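Local coordinates for protein beta-galactosidase (Geobacillus stearothermophilus, PDB 4OIF) that probably hydrolyses terminal non-reducing beta-D-galactose residues of beta-D-galactosides, as a zinc-binding, homotrimeric member of glycosyl hydrolase family 42, at residues F14-G18 with V394-L398; S346-I350 with A397-M401. All coordinates share one frame; numbering follows the deposited sequence.

Contacts 1 and 2 lie side by side where the first strand of the barrel domain meets its last helices. Their centres lie about 6 Å apart, on the same side of the chain's centre. Contact 1 joins strand 16-21, the first of the barrel sheet, to helix 386-399, far along the chain; contact 2 joins helix 341-351 to the end of that same helix. Ala397 and Leu398 belong to both, and Ile15 of contact 1 also packs on Ile350 and Met401 of contact 2. Strand 356-359, parallel to strand 16-21 and following helix 341-351, lies under both, so the beginning and end of the catalytic barrel share one buried seam.

Contact 1 of 2, residues F14-G18 with V394-L398; sequences FILHG and VGKAL
Two torsions set up this contact: His17 carries CG anti to its backbone N (chi1 -175°), which sends the imidazole across to helix 386-399, while Leu398, with CG anti to its own carbonyl carbon (chi1 -64°), reaches back between His17 and Ile15. Leu398 is the hub. Its CD1 lies 3.6 Å from His17 CB, and CD1 and CD2 both stand 3.7 Å from Ile15 CG2, the two pairs of side chains meeting at about right angles. One helical turn earlier the ring comes up to the backbone, with His17 ND1 3.4 Å from Gly395 CA; Gly395, having no side chain, lets it come this near. Val394 CG1 approaches the far end of the ring, 3.9 Å from His17 NE2. Both ring nitrogens are satisfied, ND1 by His44 O and NE2 by Tyr359 OH, which fixes the ring's rotation in this buried place. Replacing the imidazole of His17 by an alanine here is likely to leave those two oxygens without their partner and to open a gap beside Gly395 and Leu398. Strand 16-18 and helix 394-398 run nearly antiparallel, at 166°, with their axes 9.3 Å apart, the strand-against-helix packing by which the outer helices of a TIM barrel cover its parallel strands.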
ATOM      1  N   PHE A  14     -27.957  -9.256 -39.464  1.00 16.99           N
ATOM      2  CA  PHE A  14     -26.523  -9.372 -39.664  1.00 12.84           C
ATOM      3  C   PHE A  14     -25.799  -9.170 -38.345  1.00 10.55           C
ATOM      4  O   PHE A  14     -26.326  -8.539 -37.436  1.00 15.38           O
ATOM      5  CB  PHE A  14     -26.041  -8.357 -40.697  1.00 11.50           C
ATOM      6  CG  PHE A  14     -26.346  -6.933 -40.337  1.00  7.88           C
ATOM      7  CD1 PHE A  14     -25.414  -6.164 -39.658  1.00  9.89           C
ATOM      8  CD2 PHE A  14     -27.558  -6.359 -40.687  1.00 10.88           C
ATOM      9  CE1 PHE A  14     -25.683  -4.848 -39.322  1.00 11.47           C
ATOM     10  CE2 PHE A  14     -27.843  -5.052 -40.357  1.00 18.82           C
ATOM     11  CZ  PHE A  14     -26.906  -4.288 -39.668  1.00 16.18           C
ATOM     12  N   ILE A  15     -24.589  -9.705 -38.239  1.00  9.06           N
ATOM     13  CA  ILE A  15     -23.798  -9.516 -37.033  1.00 10.98           C
ATOM     14  C   ILE A  15     -23.235  -8.101 -37.023  1.00 14.22           C
ATOM     15  O   ILE A  15     -22.522  -7.703 -37.943  1.00  9.73           O
ATOM     16  CB  ILE A  15     -22.667 -10.545 -36.925  1.00  6.43           C
ATOM     17  CG1 ILE A  15     -23.221 -11.861 -36.373  1.00 11.64           C
ATOM     18  CG2 ILE A  15     -21.571 -10.029 -36.012  1.00  8.20           C
ATOM     19  CD1 ILE A  15     -22.651 -13.089 -37.028  1.00  9.70           C
ATOM     20  N   LEU A  16     -23.594  -7.336 -35.997  1.00  9.03           N
ATOM     21  CA  LEU A  16     -23.156  -5.954 -35.891  1.00 12.22           C
ATOM     22  C   LEU A  16     -21.640  -5.909 -35.847  1.00 14.58           C
ATOM     23  O   LEU A  16     -21.027  -6.694 -35.154  1.00  9.85           O
ATOM     24  CB  LEU A  16     -23.729  -5.282 -34.644  1.00  6.69           C
ATOM     25  CG  LEU A  16     -25.155  -5.675 -34.256  1.00 13.40           C
ATOM     26  CD1 LEU A  16     -25.582  -4.882 -33.035  1.00  4.85           C
ATOM     27  CD2 LEU A  16     -26.117  -5.467 -35.427  1.00  5.32           C
ATOM     28  N   HIS A  17     -21.040  -5.001 -36.602  1.00 11.04           N
ATOM     29  CA  HIS A  17     -19.603  -4.824 -36.537  1.00 10.35           C
ATOM     30  C   HIS A  17     -19.303  -3.337 -36.549  1.00 11.70           C
ATOM     31  O   HIS A  17     -19.733  -2.622 -37.446  1.00  9.17           O
ATOM     32  CB  HIS A  17     -18.912  -5.530 -37.700  1.00  9.05           C
ATOM     33  CG  HIS A  17     -17.420  -5.498 -37.625  1.00  9.53           C
ATOM     34  ND1 HIS A  17     -16.627  -5.253 -38.727  1.00 11.12           N
ATOM     35  CD2 HIS A  17     -16.573  -5.692 -36.587  1.00 11.76           C
ATOM     36  CE1 HIS A  17     -15.354  -5.294 -38.369  1.00 11.27           C
ATOM     37  NE2 HIS A  17     -15.292  -5.562 -37.076  1.00  8.60           N
ATOM     38  N   GLY A  18     -18.584  -2.862 -35.540  1.00 12.04           N
ATOM     39  CA  GLY A  18     -18.277  -1.443 -35.489  1.00  6.06           C
ATOM     40  C   GLY A  18     -17.965  -1.069 -34.066  1.00  9.55           C
ATOM     41  O   GLY A  18     -17.168  -1.749 -33.438  1.00 12.63           O
ATOM     42  N   VAL A 394     -11.989  -9.406 -39.823  1.00 13.71           N
ATOM     43  CA  VAL A 394     -13.114  -9.803 -38.984  1.00 15.35           C
ATOM     44  C   VAL A 394     -14.418  -9.404 -39.675  1.00 19.12           C
ATOM     45  O   VAL A 394     -15.338 -10.214 -39.754  1.00 15.93           O
ATOM     46  CB  VAL A 394     -13.042  -9.191 -37.555  1.00 15.16           C
ATOM     47  CG1 VAL A 394     -14.376  -9.330 -36.834  1.00  5.67           C
ATOM     48  CG2 VAL A 394     -11.943  -9.869 -36.748  1.00  6.44           C
ATOM     49  N   GLY A 395     -14.481  -8.177 -40.200  1.00 13.22           N
ATOM     50  CA  GLY A 395     -15.663  -7.699 -40.906  1.00 13.44           C
ATOM     51  C   GLY A 395     -16.087  -8.601 -42.059  1.00 16.60           C
ATOM     52  O   GLY A 395     -17.258  -9.015 -42.150  1.00 20.38           O
ATOM     53  N   LYS A 396     -15.120  -8.906 -42.929  1.00 20.96           N
ATOM     54  CA  LYS A 396     -15.328  -9.806 -44.063  0.62 18.98           C
ATOM     55  C   LYS A 396     -15.831 -11.159 -43.591  1.00 16.53           C
ATOM     56  O   LYS A 396     -16.676 -11.780 -44.236  1.00 23.81           O
ATOM     57  CB  LYS A 396     -14.033  -9.987 -44.859  0.62 15.60           C
ATOM     58  CG  LYS A 396     -13.460  -8.701 -45.431  0.62 20.28           C
ATOM     59  CD  LYS A 396     -12.055  -8.924 -45.975  0.62 26.48           C
ATOM     60  CE  LYS A 396     -11.473  -7.651 -46.582  0.62 30.67           C
ATOM     61  NZ  LYS A 396     -10.189  -7.907 -47.303  0.62 28.64           N
ATOM     62  N   ALA A 397     -15.307 -11.615 -42.459  1.00 16.45           N
ATOM     63  CA  ALA A 397     -15.735 -12.898 -41.941  1.00 12.44           C
ATOM     64  C   ALA A 397     -17.180 -12.824 -41.456  1.00 21.72           C
ATOM     65  O   ALA A 397     -17.979 -13.727 -41.724  1.00 18.49           O
ATOM     66  CB  ALA A 397     -14.813 -13.357 -40.837  1.00  9.09           C
ATOM     67  N   LEU A 398     -17.522 -11.736 -40.769  1.00 13.94           N
ATOM     68  CA  LEU A 398     -18.848 -11.581 -40.179  1.00 21.12           C
ATOM     69  C   LEU A 398     -19.921 -11.448 -41.247  1.00 17.92           C
ATOM     70  O   LEU A 398     -21.048 -11.892 -41.062  1.00 13.30           O
ATOM     71  CB  LEU A 398     -18.901 -10.365 -39.252  1.00 20.16           C
ATOM     72  CG  LEU A 398     -18.036 -10.349 -37.989  1.00 19.78           C
ATOM     73  CD1 LEU A 398     -18.234  -9.025 -37.245  1.00 13.75           C
ATOM     74  CD2 LEU A 398     -18.318 -11.554 -37.070  1.00 16.29           C
TER

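Contact 2 of 2, residues S346-I350 with A397-M401; sequences SMQMI and ALKKM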
ATOM      1  N   SER A 346     -12.635 -12.423 -31.474  1.00  4.84           N
ATOM      2  CA  SER A 346     -13.943 -12.048 -31.992  1.00  7.43           C
ATOM      3  C   SER A 346     -14.787 -13.285 -32.301  1.00  6.94           C
ATOM      4  O   SER A 346     -16.000 -13.356 -31.967  1.00  8.97           O
ATOM      5  CB  SER A 346     -13.783 -11.180 -33.237  1.00 10.34           C
ATOM      6  OG  SER A 346     -12.920 -10.098 -32.966  1.00  7.34           O
ATOM      7  N   MET A 347     -14.145 -14.270 -32.926  1.00  5.42           N
ATOM      8  CA  MET A 347     -14.848 -15.512 -33.217  1.00  9.09           C
ATOM      9  C   MET A 347     -15.297 -16.193 -31.925  1.00  9.74           C
ATOM     10  O   MET A 347     -16.397 -16.755 -31.875  1.00  6.36           O
ATOM     11  CB  MET A 347     -13.975 -16.455 -34.042  1.00  9.45           C
ATOM     12  CG  MET A 347     -13.648 -15.905 -35.418  1.00 11.07           C
ATOM     13  SD  MET A 347     -15.122 -15.643 -36.422  1.00 13.06           S
ATOM     14  CE  MET A 347     -14.929 -13.921 -36.846  1.00  3.84           C
ATOM     15  N   GLN A 348     -14.463 -16.129 -30.884  1.00  6.10           N
ATOM     16  CA  GLN A 348     -14.840 -16.722 -29.604  1.00  5.97           C
ATOM     17  C   GLN A 348     -16.078 -16.038 -29.050  1.00 14.32           C
ATOM     18  O   GLN A 348     -16.970 -16.685 -28.479  1.00  9.75           O
ATOM     19  CB  GLN A 348     -13.712 -16.634 -28.583  1.00  8.58           C
ATOM     20  CG  GLN A 348     -14.072 -17.356 -27.293  1.00  7.67           C
ATOM     21  CD  GLN A 348     -13.125 -17.077 -26.142  1.00 11.62           C
ATOM     22  OE1 GLN A 348     -12.469 -16.030 -26.089  1.00  8.14           O
ATOM     23  NE2 GLN A 348     -13.060 -18.017 -25.199  1.00  5.10           N
ATOM     24  N   MET A 349     -16.128 -14.722 -29.226  1.00  8.88           N
ATOM     25  CA  MET A 349     -17.284 -13.966 -28.777  1.00  9.49           C
ATOM     26  C   MET A 349     -18.543 -14.431 -29.487  1.00 14.07           C
ATOM     27  O   MET A 349     -19.571 -14.664 -28.836  1.00 14.34           O
ATOM     28  CB  MET A 349     -17.061 -12.472 -28.988  1.00 15.86           C
ATOM     29  CG  MET A 349     -16.184 -11.854 -27.917  1.00 11.96           C
ATOM     30  SD  MET A 349     -17.003 -11.867 -26.314  1.00 28.86           S
ATOM     31  CE  MET A 349     -15.648 -11.369 -25.254  1.00 17.57           C
ATOM     32  N   ILE A 350     -18.472 -14.580 -30.810  1.00  8.12           N
ATOM     33  CA  ILE A 350     -19.645 -15.072 -31.542  1.00  4.84           C
ATOM     34  C   ILE A 350     -20.018 -16.507 -31.117  1.00  8.77           C
ATOM     35  O   ILE A 350     -21.189 -16.873 -31.054  1.00  8.91           O
ATOM     36  CB  ILE A 350     -19.412 -15.026 -33.073  1.00 14.67           C
ATOM     37  CG1 ILE A 350     -19.032 -13.604 -33.503  1.00  9.16           C
ATOM     38  CG2 ILE A 350     -20.648 -15.528 -33.858  1.00  2.60           C
ATOM     39  CD1 ILE A 350     -20.089 -12.573 -33.178  1.00 11.38           C
ATOM     40  N   ALA A 397     -15.307 -11.615 -42.459  1.00 16.45           N
ATOM     41  CA  ALA A 397     -15.735 -12.898 -41.941  1.00 12.44           C
ATOM     42  C   ALA A 397     -17.180 -12.824 -41.456  1.00 21.72           C
ATOM     43  O   ALA A 397     -17.979 -13.727 -41.724  1.00 18.49           O
ATOM     44  CB  ALA A 397     -14.813 -13.357 -40.837  1.00  9.09           C
ATOM     45  N   LEU A 398     -17.522 -11.736 -40.769  1.00 13.94           N
ATOM     46  CA  LEU A 398     -18.848 -11.581 -40.179  1.00 21.12           C
ATOM     47  C   LEU A 398     -19.921 -11.448 -41.247  1.00 17.92           C
ATOM     48  O   LEU A 398     -21.048 -11.892 -41.062  1.00 13.30           O
ATOM     49  CB  LEU A 398     -18.901 -10.365 -39.252  1.00 20.16           C
ATOM     50  CG  LEU A 398     -18.036 -10.349 -37.989  1.00 19.78           C
ATOM     51  CD1 LEU A 398     -18.234  -9.025 -37.245  1.00 13.75           C
ATOM     52  CD2 LEU A 398     -18.318 -11.554 -37.070  1.00 16.29           C
ATOM     53  N   LYS A 399     -19.578 -10.825 -42.365  1.00 18.87           N
ATOM     54  CA  LYS A 399     -20.555 -10.718 -43.442  1.00 21.64           C
ATOM     55  C   LYS A 399     -21.020 -12.090 -43.943  1.00 21.13           C
ATOM     56  O   LYS A 399     -22.138 -12.226 -44.429  1.00 17.02           O
ATOM     57  CB  LYS A 399     -19.988  -9.883 -44.589  1.00 16.01           C
ATOM     58  CG  LYS A 399     -19.890  -8.414 -44.213  1.00 27.41           C
ATOM     59  CD  LYS A 399     -19.323  -7.529 -45.309  1.00 26.63           C
ATOM     60  CE  LYS A 399     -19.533  -6.060 -44.938  1.00 29.53           C
ATOM     61  NZ  LYS A 399     -18.891  -5.095 -45.879  1.00 35.66           N
ATOM     62  N   LYS A 400     -20.179 -13.111 -43.801  1.00 21.96           N
ATOM     63  CA  LYS A 400     -20.557 -14.457 -44.230  1.00 18.33           C
ATOM     64  C   LYS A 400     -21.247 -15.243 -43.125  1.00 19.51           C
ATOM     65  O   LYS A 400     -21.452 -16.446 -43.269  1.00 23.30           O
ATOM     66  CB  LYS A 400     -19.339 -15.257 -44.702  1.00 21.77           C
ATOM     67  CG  LYS A 400     -18.469 -14.571 -45.738  1.00 29.68           C
ATOM     68  CD  LYS A 400     -17.244 -15.421 -46.062  1.00 26.71           C
ATOM     69  CE  LYS A 400     -16.270 -14.693 -46.988  1.00 41.29           C
ATOM     70  NZ  LYS A 400     -15.060 -15.521 -47.283  1.00 25.41           N
ATOM     71  N   MET A 401     -21.612 -14.577 -42.032  1.00 18.62           N
ATOM     72  CA  MET A 401     -22.085 -15.295 -40.846  1.00 15.49           C
ATOM     73  C   MET A 401     -23.497 -14.925 -40.385  1.00 12.86           C
ATOM     74  O   MET A 401     -23.861 -15.167 -39.237  1.00 19.29           O
ATOM     75  CB  MET A 401     -21.084 -15.082 -39.692  1.00 19.25           C
ATOM     76  CG  MET A 401     -19.788 -15.881 -39.856  1.00 15.25           C
ATOM     77  SD  MET A 401     -18.435 -15.369 -38.781  1.00 19.59           S
ATOM     78  CE  MET A 401     -19.017 -15.881 -37.166  1.00  9.42           C
TER
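Met347 and Met401 meet through their thioether ends, and around them the two helices 341-351 and 386-399 are joined wholly by apolar side chains. The closest part is at Met401, in the turn that follows helix 386-399: its CE lies 3.7 Å from Ile350 CG2 and 4.0 Å from Met347 SD, so one methyl fills the notch between two residues spaced three apart on the facing helix. A turn at chi3 of Met401 (69°) brings that methyl round toward Ile350 after an extended run through chi2. Met347 is bent at both chi2 and chi3, and its own methyl comes in from the other direction, with CE 4.0 Å from Ala397 CB. The small Ala397 side chain faces the end of Met347.

Toward Leu398 the fit is looser. Leu398 CD2 stands 4.1 Å from Met347 CE and 4.2 Å from Ile350 CG1, and the nearest backbones, at Met347 and Leu398, have CA atoms 8.9 Å apart. Lys399 and Lys400 lie on the exposed side, where their amines still bond to protein, Lys399 NZ to His44 ND1 and Lys400 NZ to Phe663 O. Phe642 of strand 638-645 touches Met347, Ile350 and Met401, bringing the C-terminal domain onto the cluster, while Ile357 of strand 356-359 touches Ile350 and Leu398 from the barrel sheet. Helices 341-351 and 386-399 thus flank strand 356-359 on the outside of the TIM barrel, part of the helix layer wrapped round its parallel sheet, here also met by the C-terminal domain.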